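Local coordinates for alpha-rhamnosidase (Dictyoglomus thermophilum, PDB 6I60), which probably hydrolyses terminal non-reducing alpha-L-rhamnose residues from alpha-L-rhamnosides, at residues Ala174-Phe179 with Gly292-Asn297. Numbering follows the deposited sequence.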
ATOM      1  N   ALA A 174     -23.302   6.960 -14.951  1.00 63.42           N
ATOM      2  CA  ALA A 174     -23.904   8.281 -15.011  1.00 58.82           C
ATOM      3  C   ALA A 174     -22.962   9.255 -15.715  1.00 58.16           C
ATOM      4  O   ALA A 174     -21.832   8.920 -16.081  1.00 60.09           O
ATOM      5  CB  ALA A 174     -24.254   8.771 -13.608  1.00 55.66           C
ATOM      6  N   TYR A 175     -23.431  10.482 -15.907  1.00 60.62           N
ATOM      7  CA  TYR A 175     -22.638  11.511 -16.558  1.00 51.62           C
ATOM      8  C   TYR A 175     -21.757  12.208 -15.522  1.00 57.74           C
ATOM      9  O   TYR A 175     -21.620  11.755 -14.383  1.00 62.40           O
ATOM     10  CB  TYR A 175     -23.546  12.498 -17.287  1.00 58.52           C
ATOM     11  CG  TYR A 175     -23.920  12.083 -18.691  1.00 61.06           C
ATOM     12  CD1 TYR A 175     -24.268  10.770 -18.981  1.00 59.48           C
ATOM     13  CD2 TYR A 175     -23.936  13.009 -19.726  1.00 64.53           C
ATOM     14  CE1 TYR A 175     -24.615  10.390 -20.263  1.00 58.47           C
ATOM     15  CE2 TYR A 175     -24.282  12.639 -21.010  1.00 65.19           C
ATOM     16  CZ  TYR A 175     -24.621  11.329 -21.273  1.00 61.24           C
ATOM     17  OH  TYR A 175     -24.967  10.960 -22.551  1.00 54.90           O
ATOM     18  N   ALA A 176     -21.149  13.327 -15.910  1.00 58.18           N
ATOM     19  CA  ALA A 176     -20.271  14.081 -15.022  1.00 60.30           C
ATOM     20  C   ALA A 176     -20.883  15.443 -14.729  1.00 55.17           C
ATOM     21  O   ALA A 176     -20.723  16.379 -15.527  1.00 57.19           O
ATOM     22  CB  ALA A 176     -18.879  14.239 -15.640  1.00 56.07           C
ATOM     23  N   PRO A 177     -21.586  15.612 -13.613  1.00 57.20           N
ATOM     24  CA  PRO A 177     -22.178  16.915 -13.305  1.00 60.08           C
ATOM     25  C   PRO A 177     -21.154  17.888 -12.748  1.00 62.77           C
ATOM     26  O   PRO A 177     -20.211  17.512 -12.047  1.00 63.30           O
ATOM     27  CB  PRO A 177     -23.241  16.576 -12.253  1.00 52.80           C
ATOM     28  CG  PRO A 177     -22.705  15.371 -11.566  1.00 50.45           C
ATOM     29  CD  PRO A 177     -21.913  14.596 -12.594  1.00 61.72           C
ATOM     30  N   MET A 178     -21.354  19.160 -13.077  1.00 62.52           N
ATOM     31  CA  MET A 178     -20.540  20.250 -12.559  1.00 64.16           C
ATOM     32  C   MET A 178     -21.389  21.116 -11.639  1.00 61.93           C
ATOM     33  O   MET A 178     -22.582  21.314 -11.886  1.00 57.58           O
ATOM     34  CB  MET A 178     -19.962  21.098 -13.696  1.00 66.45           C
ATOM     35  CG  MET A 178     -19.327  20.288 -14.813  1.00 62.60           C
ATOM     36  SD  MET A 178     -19.071  21.254 -16.314  1.00 70.99           S
ATOM     37  CE  MET A 178     -17.305  21.064 -16.546  1.00 67.98           C
ATOM     38  N   PHE A 179     -20.771  21.628 -10.578  1.00 62.87           N
ATOM     39  CA  PHE A 179     -21.466  22.439  -9.587  1.00 60.38           C
ATOM     40  C   PHE A 179     -20.710  23.741  -9.385  1.00 62.11           C
ATOM     41  O   PHE A 179     -19.483  23.737  -9.248  1.00 63.72           O
ATOM     42  CB  PHE A 179     -21.604  21.689  -8.259  1.00 62.78           C
ATOM     43  CG  PHE A 179     -22.495  20.483  -8.339  1.00 59.51           C
ATOM     44  CD1 PHE A 179     -21.976  19.246  -8.679  1.00 59.13           C
ATOM     45  CD2 PHE A 179     -23.851  20.588  -8.083  1.00 60.42           C
ATOM     46  CE1 PHE A 179     -22.794  18.135  -8.757  1.00 62.27           C
ATOM     47  CE2 PHE A 179     -24.673  19.481  -8.161  1.00 60.16           C
ATOM     48  CZ  PHE A 179     -24.143  18.252  -8.497  1.00 55.93           C
ATOM     49  N   GLY A 292     -21.228  19.095 -18.648  1.00 70.27           N
ATOM     50  CA  GLY A 292     -20.133  19.688 -19.374  1.00 70.17           C
ATOM     51  C   GLY A 292     -19.610  18.814 -20.494  1.00 67.16           C
ATOM     52  O   GLY A 292     -20.358  18.098 -21.167  1.00 58.68           O
ATOM     53  N   PRO A 293     -18.294  18.868 -20.718  1.00 67.03           N
ATOM     54  CA  PRO A 293     -17.711  18.076 -21.811  1.00 63.38           C
ATOM     55  C   PRO A 293     -17.697  16.580 -21.539  1.00 62.83           C
ATOM     56  O   PRO A 293     -17.866  15.794 -22.478  1.00 67.72           O
ATOM     57  CB  PRO A 293     -16.291  18.643 -21.933  1.00 61.68           C
ATOM     58  CG  PRO A 293     -15.995  19.213 -20.584  1.00 60.96           C
ATOM     59  CD  PRO A 293     -17.298  19.720 -20.046  1.00 64.57           C
ATOM     60  N   ILE A 294     -17.508  16.159 -20.292  1.00 55.44           N
ATOM     61  CA  ILE A 294     -17.397  14.738 -19.980  1.00 56.61           C
ATOM     62  C   ILE A 294     -18.786  14.114 -19.967  1.00 62.17           C
ATOM     63  O   ILE A 294     -19.687  14.583 -19.262  1.00 61.22           O
ATOM     64  CB  ILE A 294     -16.683  14.526 -18.636  1.00 54.79           C
ATOM     65  CG1 ILE A 294     -15.241  15.027 -18.714  1.00 59.29           C
ATOM     66  CG2 ILE A 294     -16.699  13.056 -18.252  1.00 55.36           C
ATOM     67  CD1 ILE A 294     -14.968  16.227 -17.844  1.00 60.51           C
ATOM     68  N   THR A 295     -18.962  13.050 -20.753  1.00 66.28           N
ATOM     69  CA  THR A 295     -20.213  12.300 -20.751  1.00 63.53           C
ATOM     70  C   THR A 295     -20.091  11.096 -19.828  1.00 59.93           C
ATOM     71  O   THR A 295     -20.129  11.240 -18.602  1.00 58.96           O
ATOM     72  CB  THR A 295     -20.589  11.851 -22.165  1.00 60.43           C
ATOM     73  OG1 THR A 295     -19.634  10.893 -22.638  1.00 59.16           O
ATOM     74  CG2 THR A 295     -20.620  13.043 -23.113  1.00 67.41           C
ATOM     75  N   LEU A 296     -19.935   9.906 -20.402  1.00 56.70           N
ATOM     76  CA  LEU A 296     -19.791   8.698 -19.607  1.00 58.82           C
ATOM     77  C   LEU A 296     -18.393   8.613 -19.009  1.00 64.68           C
ATOM     78  O   LEU A 296     -17.403   8.976 -19.650  1.00 67.55           O
ATOM     79  CB  LEU A 296     -20.071   7.461 -20.460  1.00 61.60           C
ATOM     80  CG  LEU A 296     -21.425   7.424 -21.166  1.00 62.08           C
ATOM     81  CD1 LEU A 296     -21.533   6.185 -22.041  1.00 62.69           C
ATOM     82  CD2 LEU A 296     -22.551   7.466 -20.150  1.00 63.02           C
ATOM     83  N   ASN A 297     -18.318   8.131 -17.770  1.00 63.86           N
ATOM     84  CA  ASN A 297     -17.041   7.946 -17.095  1.00 59.07           C
ATOM     85  C   ASN A 297     -17.134   6.716 -16.205  1.00 59.52           C
ATOM     86  O   ASN A 297     -18.081   6.581 -15.426  1.00 60.94           O
ATOM     87  CB  ASN A 297     -16.654   9.186 -16.278  1.00 58.87           C
ATOM     88  CG  ASN A 297     -17.652   9.503 -15.177  1.00 59.91           C
ATOM     89  OD1 ASN A 297     -17.381   9.282 -13.996  1.00 63.54           O
ATOM     90  ND2 ASN A 297     -18.810  10.029 -15.559  1.00 54.64           N
TER
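Tyr175 lays its ring over the backbone and side chain of Thr295, the CB of Thr295 standing 4.3 Å from the ring centroid in a CH-pi contact. The two side chains run alongside each other, pointing the same way. With CG of Tyr175 anti to its carbonyl carbon (chi1 -86°), the ring folds across Thr295, and its CE1 reaches CD2 of Leu296 at 3.6 Å. Replacing the ring by an alanine is likely to uncover Thr295 and leave the Leu296 methyl without its aromatic neighbour. This is the more solvent-facing side, with Tyr175, Thr295 and Leu296 partly exposed.

The buried side is packed by small and apolar groups. Ala176 CB sits 3.6 Å from CG2 of Ile294, a branch placed anti to the backbone N, while Met178, bent at chi3, sets SD against CA of Gly292 and CE against CD of Pro293. No hydrogen bond joins the two segments; where Tyr175 and Thr295 draw closest, the backbones meet through a CA-H...O contact from Tyr175 CA to Thr295 O (3.2 Å). OD1 of Asn297 accepts from the Asn251 backbone N.

Segment 292-297 belongs to the alpha-L-rhamnosidase N-terminal domain. Strands 171-184 and 288-298 pair antiparallel where Met178 bonds to Thr290, two residues before Gly292; beyond it the backbones come nearer but bond elsewhere, Pro177 and Phe179 to strand 242-250, Pro293 and Thr295 to strand 302-306.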